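Local coordinates for protein thermosome subunit (Methanococcoides burtonii, PDB 3AQ1) that probably couples ATP binding and hydrolysis to the folding of other proteins, as a group II chaperonin subunit of the TCP-1 family, at residues 125-130 with 164-169; 145-150 with 344-349; 309-314 with 324-329. One frame throughout, in Å; residues are numbered along the deposited sequence.

Contacts 2, 1 and 3, in that order, run outward through the intermediate domain to its junction with the apical domain. Contact 1 lies about 12 Å, centre to centre, from both others, which are about 19 Å apart. Thr128 of helix 121-132 rests on Ala345 and Leu346 of helix 332-355, joining contacts 1 and 2; strands 165-167 and 323-329, neighbours in one sheet, join contacts 1 and 3. Along the chain, contacts 1 and 2 interlace, contact 1 closes before contact 3 opens, and contact 3 falls between the segments of contact 2. Contact 2 and the strand pairing join the outgoing and returning passages; contact 1 joins two parts of the former, contact 3 two of the latter.

Contact 1: residues 125-130 with 164-169; sequences SALTVK and SELIDG
Ser164 sits beside Leu127, but the bonds of its hydroxyl go elsewhere: OG is hydrogen-bonded to the backbone N of His328 on the adjoining strand 323-329 and, weakly, to the O of Ile161. What Ser164 offers the helix is chiefly carbon. Its CB lies 3.7 Å from CD2 of Leu127, and the same methyl passes 3.9 Å from Ser164 OG, a van der Waals approach to an oxygen already engaged.

The other branch of Leu127 turns to the strand. With CG opposite the backbone N (chi1 -177°) the side chain heads for the strand, and its branches then part, CD2 going to the serine while CD1 comes 4.1 Å from CD1 of Leu166. Leu166 divides its own branches in the same fashion. Its CD2 reaches the next turn of the helix, 3.6 Å from the carbonyl O of Lys130 and 3.8 Å from CG of the same residue. The leucine slides past both helix side chains, running counter to each. Lys130 is stretched out fully beyond CG, so that CG rests on Leu166 CD2 and the chain runs on alongside the leucine.

Glu165 and Ile167 make backbone hydrogen bonds to Leu326 and Thr324, so strand 165-167 is held in its sheet while Ser164 and Leu166 face the helix. Leu127 also touches Leu327 of strand 323-329, and Thr128 packs instead on helix 332-355.

No hydrogen bond or salt bridge crosses between the two segments. The helix is therefore laid on the edge of the intermediate-domain sheet chiefly by methyl and methylene packing, one methyl also resting against a backbone carbonyl, at the surface of the molecule, while the Ser164 hydroxyl is hydrogen-bonded to strand 323-329, with a weaker bond to Ile161 O.

Contact 2: residues 145-150 with 344-349; sequences VNVLEN and DALHVV
Two neighbouring side chains of the short helix 147-150 approach the imidazole of His347 from different directions. Val147 comes over a face: its CG1 stands 4.1 Å above the ring plane, displaced toward the rim, where NE2 is the nearest ring atom. Leu148 comes at the edge, with CD2 lying in the ring plane, 3.4 Å from CE1 of His347, and the two side chains cross at about a right angle. The ring is thus met by one methyl on a face and another at its edge.

Val147 does double duty. The same CG1 rests 3.8 Å from CB of Leu346, and CG2 sits 4.0 Å from the Leu346 carbonyl O, so the valine spans backbone and side chains of two successive residues of helix 332-355. CG1 is opposite the backbone N (chi1 -175°), which points it at the long helix. Leu346 continues inward, onto Ala131 and Val132 of helix 121-132 and onto Ile151 and Ile153 of strand 151-157.

The start of the short helix is fixed by Asn146 at its N-cap. Its OD1 accepts from the backbone N of Glu149 at 3.1 Å, and the bond is fairly straight, 162° at the hydrogen, although the donor stands some 50° out of the carbonyl plane. Just upstream, the backbone N of Val145 is hydrogen-bonded to Glu354, further along the same long helix.

Between the segments themselves no hydrogen bond forms. Within this contact the histidine ring meets only carbon, one methyl over a face and one at the edge, so what passes between the segments is van der Waals packing, while capping satisfies an amide that the first turn of helix 147-150 would otherwise leave without a partner.

Contact 3: residues 309-314 with 324-329; sequences GKMTYV and TVLLHG
The two strands belong to different sheets and no backbone hydrogen bond links them; their closest alpha carbons, those of Tyr313 and Thr324, are 9.8 Å apart, so side chains alone bridge the gap. Leu326 does this from strand 323-329. Both of its methyls are used, each on a different residue of strand 310-317.

CD1 of Leu326 approaches the phenol end of Tyr313, 3.5 Å from OH and 4.3 Å from CZ. The two side chains run obliquely to one another. This is methyl packing against the hydroxyl end of the ring. Tyr313 reaches the leucine through its length: CG is set opposite the carbonyl carbon (chi1 -68°), and the ring carries the hydroxyl across although the first bond of the side chain does not head that way. The carbonyl O of Met311 lies at the ring's edge, in its plane.

CD2 of Leu326 meets the end of Met311, whose CE is 4.3 Å away. Met311 and Tyr313 are two positions apart on the strand, and together they receive the leucine's forked end. Val171 of strand 169-172 touches all three side chains and fills in beside them, while Leu326 also packs on Glu154 of strand 151-157.

Each backbone is held by its own neighbours. Met311 and Tyr313 pair with Lys304 and Glu302 of strand 300-305, and Thr324 pairs with Ile167. A buried apolar contact of this kind, between a strand of the small intermediate-domain sheet and one of the larger apical sheet, is consistent with the junction of these two domains in group II chaperonins, where the chain returns from the apical domain.

Contact 1: residues 125-130 with 164-169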
loop_
_atom_site.group_PDB
_atom_site.type_symbol
_atom_site.label_atom_id
_atom_site.label_comp_id
_atom_site.label_asym_id
_atom_site.label_seq_id
_atom_site.Cartn_x
_atom_site.Cartn_y
_atom_site.Cartn_z
ATOM N N SER A 125 -8.283 12.776 -2.974
ATOM C CA SER A 125 -7.023 12.937 -2.263
ATOM C C SER A 125 -7.263 13.185 -0.776
ATOM O O SER A 125 -6.622 12.587 0.088
ATOM C CB SER A 125 -6.220 14.090 -2.870
ATOM O OG SER A 125 -5.822 13.773 -4.184
ATOM N N ALA A 126 -8.195 14.086 -0.499
ATOM C CA ALA A 126 -8.621 14.380 0.853
ATOM C C ALA A 126 -9.099 13.118 1.559
ATOM O O ALA A 126 -8.769 12.869 2.713
ATOM C CB ALA A 126 -9.723 15.414 0.830
ATOM N N LEU A 127 -9.887 12.328 0.852
ATOM C CA LEU A 127 -10.456 11.127 1.422
ATOM C C LEU A 127 -9.339 10.132 1.725
ATOM O O LEU A 127 -9.306 9.553 2.809
ATOM C CB LEU A 127 -11.495 10.536 0.462
ATOM C CG LEU A 127 -12.252 9.302 0.912
ATOM C CD1 LEU A 127 -12.757 9.534 2.313
ATOM C CD2 LEU A 127 -13.392 9.027 -0.044
ATOM N N THR A 128 -8.423 9.945 0.774
ATOM C CA THR A 128 -7.269 9.082 0.991
ATOM C C THR A 128 -6.492 9.441 2.258
ATOM O O THR A 128 -6.164 8.575 3.067
ATOM C CB THR A 128 -6.269 9.172 -0.150
ATOM O OG1 THR A 128 -6.888 8.756 -1.367
ATOM C CG2 THR A 128 -5.105 8.266 0.147
ATOM N N VAL A 129 -6.192 10.726 2.412
ATOM C CA VAL A 129 -5.344 11.202 3.495
ATOM C C VAL A 129 -6.027 11.052 4.866
ATOM O O VAL A 129 -5.398 10.685 5.860
ATOM C CB VAL A 129 -4.868 12.656 3.216
ATOM C CG1 VAL A 129 -4.233 13.289 4.442
ATOM C CG2 VAL A 129 -3.882 12.671 2.063
ATOM N N LYS A 130 -7.327 11.305 4.897
ATOM C CA LYS A 130 -8.109 11.200 6.116
ATOM C C LYS A 130 -8.263 9.745 6.583
ATOM O O LYS A 130 -8.329 9.475 7.778
ATOM C CB LYS A 130 -9.465 11.839 5.877
ATOM C CG LYS A 130 -10.432 11.742 7.017
ATOM C CD LYS A 130 -11.658 12.586 6.715
ATOM C CE LYS A 130 -12.724 12.457 7.789
ATOM N NZ LYS A 130 -13.968 13.185 7.382
ATOM N N SER A 164 -19.112 10.297 0.911
ATOM C CA SER A 164 -18.365 9.139 1.390
ATOM C C SER A 164 -18.179 9.198 2.911
ATOM O O SER A 164 -18.006 10.267 3.486
ATOM C CB SER A 164 -17.032 9.000 0.648
ATOM O OG SER A 164 -17.258 8.567 -0.687
ATOM N N GLU A 165 -18.250 8.049 3.568
ATOM C CA GLU A 165 -18.123 8.025 5.019
ATOM C C GLU A 165 -16.892 7.267 5.481
ATOM O O GLU A 165 -16.430 6.329 4.826
ATOM C CB GLU A 165 -19.361 7.405 5.671
ATOM C CG GLU A 165 -20.649 8.162 5.450
ATOM C CD GLU A 165 -21.860 7.391 5.941
ATOM O OE1 GLU A 165 -22.624 6.848 5.108
ATOM O OE2 GLU A 165 -22.042 7.327 7.167
ATOM N N LEU A 166 -16.372 7.682 6.628
ATOM C CA LEU A 166 -15.329 6.934 7.298
ATOM C C LEU A 166 -15.924 6.293 8.536
ATOM O O LEU A 166 -16.117 6.954 9.550
ATOM C CB LEU A 166 -14.182 7.855 7.676
ATOM C CG LEU A 166 -12.823 7.321 7.248
ATOM C CD1 LEU A 166 -12.779 7.247 5.726
ATOM C CD2 LEU A 166 -11.717 8.203 7.782
ATOM N N ILE A 167 -16.238 5.009 8.445
ATOM C CA ILE A 167 -16.807 4.287 9.573
ATOM C C ILE A 167 -15.710 3.700 10.438
ATOM O O ILE A 167 -14.812 3.034 9.931
ATOM C CB ILE A 167 -17.699 3.137 9.112
ATOM C CG1 ILE A 167 -18.960 3.691 8.449
ATOM C CG2 ILE A 167 -18.019 2.212 10.278
ATOM C CD1 ILE A 167 -19.409 5.012 9.002
ATOM N N ASP A 168 -15.798 3.936 11.744
ATOM C CA ASP A 168 -14.794 3.452 12.685
ATOM C C ASP A 168 -15.137 2.067 13.158
ATOM O O ASP A 168 -15.595 1.873 14.272
ATOM C CB ASP A 168 -14.625 4.412 13.864
ATOM C CG ASP A 168 -13.702 5.577 13.536
ATOM O OD1 ASP A 168 -12.559 5.327 13.084
ATOM O OD2 ASP A 168 -14.122 6.741 13.724
ATOM N N GLY A 169 -14.886 1.108 12.289
ATOM C CA GLY A 169 -15.186 -0.282 12.522
ATOM C C GLY A 169 -15.114 -1.036 11.209
ATOM O O GLY A 169 -14.171 -0.861 10.447
#

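Contact 2: residues 145-150 with 344-349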
loop_
_atom_site.group_PDB
_atom_site.type_symbol
_atom_site.label_atom_id
_atom_site.label_comp_id
_atom_site.label_asym_id
_atom_site.label_seq_id
_atom_site.Cartn_x
_atom_site.Cartn_y
_atom_site.Cartn_z
ATOM N N VAL A 145 1.734 1.769 8.661
ATOM C CA VAL A 145 0.410 1.966 8.060
ATOM C C VAL A 145 -0.092 0.713 7.343
ATOM O O VAL A 145 0.260 0.466 6.195
ATOM C CB VAL A 145 0.394 3.132 7.069
ATOM C CG1 VAL A 145 -0.975 3.248 6.438
ATOM C CG2 VAL A 145 0.771 4.438 7.754
ATOM N N ASN A 146 -0.921 -0.079 8.016
ATOM C CA ASN A 146 -1.402 -1.326 7.434
ATOM C C ASN A 146 -2.683 -1.178 6.615
ATOM O O ASN A 146 -3.780 -1.413 7.107
ATOM C CB ASN A 146 -1.578 -2.398 8.504
ATOM C CG ASN A 146 -2.018 -3.739 7.916
ATOM O OD1 ASN A 146 -2.292 -3.847 6.710
ATOM N ND2 ASN A 146 -2.094 -4.767 8.769
ATOM N N VAL A 147 -2.533 -0.814 5.351
ATOM C CA VAL A 147 -3.681 -0.584 4.483
ATOM C C VAL A 147 -4.468 -1.857 4.123
ATOM O O VAL A 147 -5.691 -1.848 4.130
ATOM C CB VAL A 147 -3.255 0.209 3.234
ATOM C CG1 VAL A 147 -4.457 0.557 2.369
ATOM C CG2 VAL A 147 -2.534 1.481 3.672
ATOM N N LEU A 148 -3.780 -2.955 3.842
ATOM C CA LEU A 148 -4.458 -4.201 3.479
ATOM C C LEU A 148 -5.510 -4.665 4.497
ATOM O O LEU A 148 -6.601 -5.080 4.115
ATOM C CB LEU A 148 -3.436 -5.321 3.234
ATOM C CG LEU A 148 -2.318 -5.004 2.231
ATOM C CD1 LEU A 148 -1.223 -6.068 2.255
ATOM C CD2 LEU A 148 -2.862 -4.810 0.807
ATOM N N GLU A 149 -5.175 -4.592 5.782
ATOM C CA GLU A 149 -6.022 -5.125 6.852
ATOM C C GLU A 149 -6.864 -4.062 7.570
ATOM O O GLU A 149 -7.975 -4.331 8.027
ATOM C CB GLU A 149 -5.160 -5.842 7.898
ATOM C CG GLU A 149 -4.383 -7.049 7.388
ATOM C CD GLU A 149 -3.544 -7.709 8.475
ATOM O OE1 GLU A 149 -3.700 -7.355 9.663
ATOM O OE2 GLU A 149 -2.724 -8.584 8.140
ATOM N N ASN A 150 -6.317 -2.861 7.690
ATOM C CA ASN A 150 -6.985 -1.795 8.414
ATOM C C ASN A 150 -7.917 -0.910 7.586
ATOM O O ASN A 150 -8.653 -0.105 8.143
ATOM C CB ASN A 150 -5.951 -0.938 9.140
ATOM C CG ASN A 150 -5.462 -1.587 10.421
ATOM O OD1 ASN A 150 -6.185 -2.362 11.044
ATOM N ND2 ASN A 150 -4.238 -1.267 10.822
ATOM N N ASP A 344 -4.947 2.649 -4.967
ATOM C CA ASP A 344 -3.580 3.050 -5.257
ATOM C C ASP A 344 -3.109 4.173 -4.350
ATOM O O ASP A 344 -2.030 4.090 -3.766
ATOM C CB ASP A 344 -3.423 3.455 -6.717
ATOM C CG ASP A 344 -3.487 2.281 -7.646
ATOM O OD1 ASP A 344 -3.185 1.157 -7.198
ATOM O OD2 ASP A 344 -3.848 2.484 -8.824
ATOM N N ALA A 345 -3.920 5.221 -4.229
ATOM C CA ALA A 345 -3.529 6.370 -3.420
ATOM C C ALA A 345 -3.295 5.990 -1.960
ATOM O O ALA A 345 -2.335 6.450 -1.350
ATOM C CB ALA A 345 -4.546 7.479 -3.532
ATOM N N LEU A 346 -4.177 5.161 -1.404
ATOM C CA LEU A 346 -4.030 4.703 -0.027
ATOM C C LEU A 346 -2.642 4.093 0.172
ATOM O O LEU A 346 -1.917 4.482 1.081
ATOM C CB LEU A 346 -5.132 3.696 0.354
ATOM C CG LEU A 346 -6.535 4.259 0.614
ATOM C CD1 LEU A 346 -7.601 3.187 0.538
ATOM C CD2 LEU A 346 -6.616 5.002 1.919
ATOM N N HIS A 347 -2.272 3.165 -0.704
ATOM C CA HIS A 347 -0.967 2.501 -0.657
ATOM C C HIS A 347 0.223 3.446 -0.760
ATOM O O HIS A 347 1.123 3.390 0.076
ATOM C CB HIS A 347 -0.875 1.412 -1.728
ATOM C CG HIS A 347 -1.621 0.162 -1.367
ATOM N ND1 HIS A 347 -1.011 -0.925 -0.776
ATOM C CD2 HIS A 347 -2.931 -0.166 -1.493
ATOM C CE1 HIS A 347 -1.910 -1.872 -0.570
ATOM N NE2 HIS A 347 -3.083 -1.436 -0.994
ATOM N N VAL A 348 0.229 4.307 -1.777
ATOM C CA VAL A 348 1.320 5.261 -1.952
ATOM C C VAL A 348 1.496 6.116 -0.700
ATOM O O VAL A 348 2.599 6.268 -0.182
ATOM C CB VAL A 348 1.121 6.186 -3.181
ATOM C CG1 VAL A 348 2.347 7.038 -3.381
ATOM C CG2 VAL A 348 0.864 5.368 -4.425
ATOM N N VAL A 349 0.408 6.679 -0.209
ATOM C CA VAL A 349 0.479 7.466 1.014
ATOM C C VAL A 349 0.950 6.640 2.232
ATOM O O VAL A 349 1.786 7.094 3.021
ATOM C CB VAL A 349 -0.851 8.151 1.288
ATOM C CG1 VAL A 349 -0.769 8.984 2.568
ATOM C CG2 VAL A 349 -1.213 9.015 0.098
#

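Contact 3: residues 309-314 with 324-329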
loop_
_atom_site.group_PDB
_atom_site.type_symbol
_atom_site.label_atom_id
_atom_site.label_comp_id
_atom_site.label_asym_id
_atom_site.label_seq_id
_atom_site.Cartn_x
_atom_site.Cartn_y
_atom_site.Cartn_z
ATOM N N GLY A 309 -30.899 -1.316 0.243
ATOM C CA GLY A 309 -31.109 -2.421 1.161
ATOM C C GLY A 309 -30.659 -2.153 2.591
ATOM O O GLY A 309 -30.816 -1.044 3.112
ATOM N N LYS A 310 -30.109 -3.179 3.234
ATOM C CA LYS A 310 -29.637 -3.056 4.611
ATOM C C LYS A 310 -28.218 -3.618 4.735
ATOM O O LYS A 310 -27.817 -4.504 3.969
ATOM C CB LYS A 310 -30.575 -3.788 5.574
ATOM C CG LYS A 310 -32.058 -3.483 5.387
ATOM C CD LYS A 310 -32.912 -4.260 6.377
ATOM C CE LYS A 310 -34.413 -4.127 6.106
ATOM N NZ LYS A 310 -35.235 -4.756 7.199
ATOM N N MET A 311 -27.460 -3.089 5.689
ATOM C CA MET A 311 -26.091 -3.548 5.931
ATOM C C MET A 311 -25.763 -3.807 7.418
ATOM O O MET A 311 -26.435 -3.297 8.317
ATOM C CB MET A 311 -25.097 -2.560 5.316
ATOM C CG MET A 311 -24.997 -2.671 3.791
ATOM S SD MET A 311 -23.494 -1.960 3.072
ATOM C CE MET A 311 -23.633 -0.252 3.607
ATOM N N THR A 312 -24.725 -4.594 7.677
ATOM C CA THR A 312 -24.334 -4.875 9.061
ATOM C C THR A 312 -23.102 -4.098 9.527
ATOM O O THR A 312 -22.001 -4.356 9.065
ATOM C CB THR A 312 -24.090 -6.361 9.280
ATOM O OG1 THR A 312 -25.323 -7.067 9.145
ATOM C CG2 THR A 312 -23.562 -6.596 10.674
ATOM N N TYR A 313 -23.301 -3.147 10.441
ATOM C CA TYR A 313 -22.204 -2.358 11.018
ATOM C C TYR A 313 -21.620 -2.991 12.312
ATOM O O TYR A 313 -22.346 -3.285 13.258
ATOM C CB TYR A 313 -22.677 -0.931 11.321
ATOM C CG TYR A 313 -22.986 -0.067 10.116
ATOM C CD1 TYR A 313 -22.230 1.071 9.839
ATOM C CD2 TYR A 313 -24.043 -0.369 9.264
ATOM C CE1 TYR A 313 -22.510 1.864 8.751
ATOM C CE2 TYR A 313 -24.326 0.427 8.161
ATOM C CZ TYR A 313 -23.562 1.538 7.917
ATOM O OH TYR A 313 -23.844 2.328 6.829
ATOM N N VAL A 314 -20.308 -3.191 12.338
ATOM C CA VAL A 314 -19.604 -3.690 13.514
ATOM C C VAL A 314 -18.624 -2.615 14.007
ATOM O O VAL A 314 -17.517 -2.517 13.519
ATOM C CB VAL A 314 -18.833 -4.977 13.175
ATOM C CG1 VAL A 314 -18.158 -5.523 14.391
ATOM C CG2 VAL A 314 -19.773 -6.006 12.591
ATOM N N THR A 324 -13.697 1.410 7.632
ATOM C CA THR A 324 -14.268 1.096 6.344
ATOM C C THR A 324 -14.637 2.412 5.726
ATOM O O THR A 324 -15.261 3.243 6.372
ATOM C CB THR A 324 -15.538 0.251 6.497
ATOM O OG1 THR A 324 -15.198 -0.988 7.123
ATOM C CG2 THR A 324 -16.170 -0.029 5.148
ATOM N N VAL A 325 -14.216 2.611 4.485
ATOM C CA VAL A 325 -14.659 3.740 3.691
ATOM C C VAL A 325 -15.898 3.303 2.929
ATOM O O VAL A 325 -15.810 2.428 2.069
ATOM C CB VAL A 325 -13.614 4.140 2.627
ATOM C CG1 VAL A 325 -14.128 5.307 1.827
ATOM C CG2 VAL A 325 -12.263 4.472 3.251
ATOM N N LEU A 326 -17.051 3.881 3.249
ATOM C CA LEU A 326 -18.186 3.760 2.351
ATOM C C LEU A 326 -17.993 4.796 1.249
ATOM O O LEU A 326 -18.251 5.984 1.449
ATOM C CB LEU A 326 -19.499 3.997 3.086
ATOM C CG LEU A 326 -19.769 3.039 4.236
ATOM C CD1 LEU A 326 -21.101 3.350 4.869
ATOM C CD2 LEU A 326 -19.733 1.615 3.722
ATOM N N LEU A 327 -17.513 4.341 0.095
ATOM C CA LEU A 327 -17.198 5.223 -1.030
ATOM C C LEU A 327 -18.414 5.492 -1.914
ATOM O O LEU A 327 -19.018 4.554 -2.441
ATOM C CB LEU A 327 -16.087 4.601 -1.875
ATOM C CG LEU A 327 -15.541 5.399 -3.058
ATOM C CD1 LEU A 327 -15.013 6.736 -2.577
ATOM C CD2 LEU A 327 -14.443 4.600 -3.745
ATOM N N HIS A 328 -18.765 6.768 -2.071
ATOM C CA HIS A 328 -19.864 7.166 -2.959
ATOM C C HIS A 328 -19.397 7.831 -4.267
ATOM O O HIS A 328 -18.391 8.540 -4.296
ATOM C CB HIS A 328 -20.827 8.103 -2.232
ATOM C CG HIS A 328 -21.679 7.421 -1.212
ATOM N ND1 HIS A 328 -21.320 7.328 0.114
ATOM C CD2 HIS A 328 -22.872 6.789 -1.325
ATOM C CE1 HIS A 328 -22.256 6.665 0.775
ATOM N NE2 HIS A 328 -23.205 6.324 -0.076
ATOM N N GLY A 329 -20.147 7.593 -5.340
ATOM C CA GLY A 329 -19.905 8.216 -6.632
ATOM C C GLY A 329 -21.224 8.461 -7.349
ATOM O O GLY A 329 -22.260 7.978 -6.897
#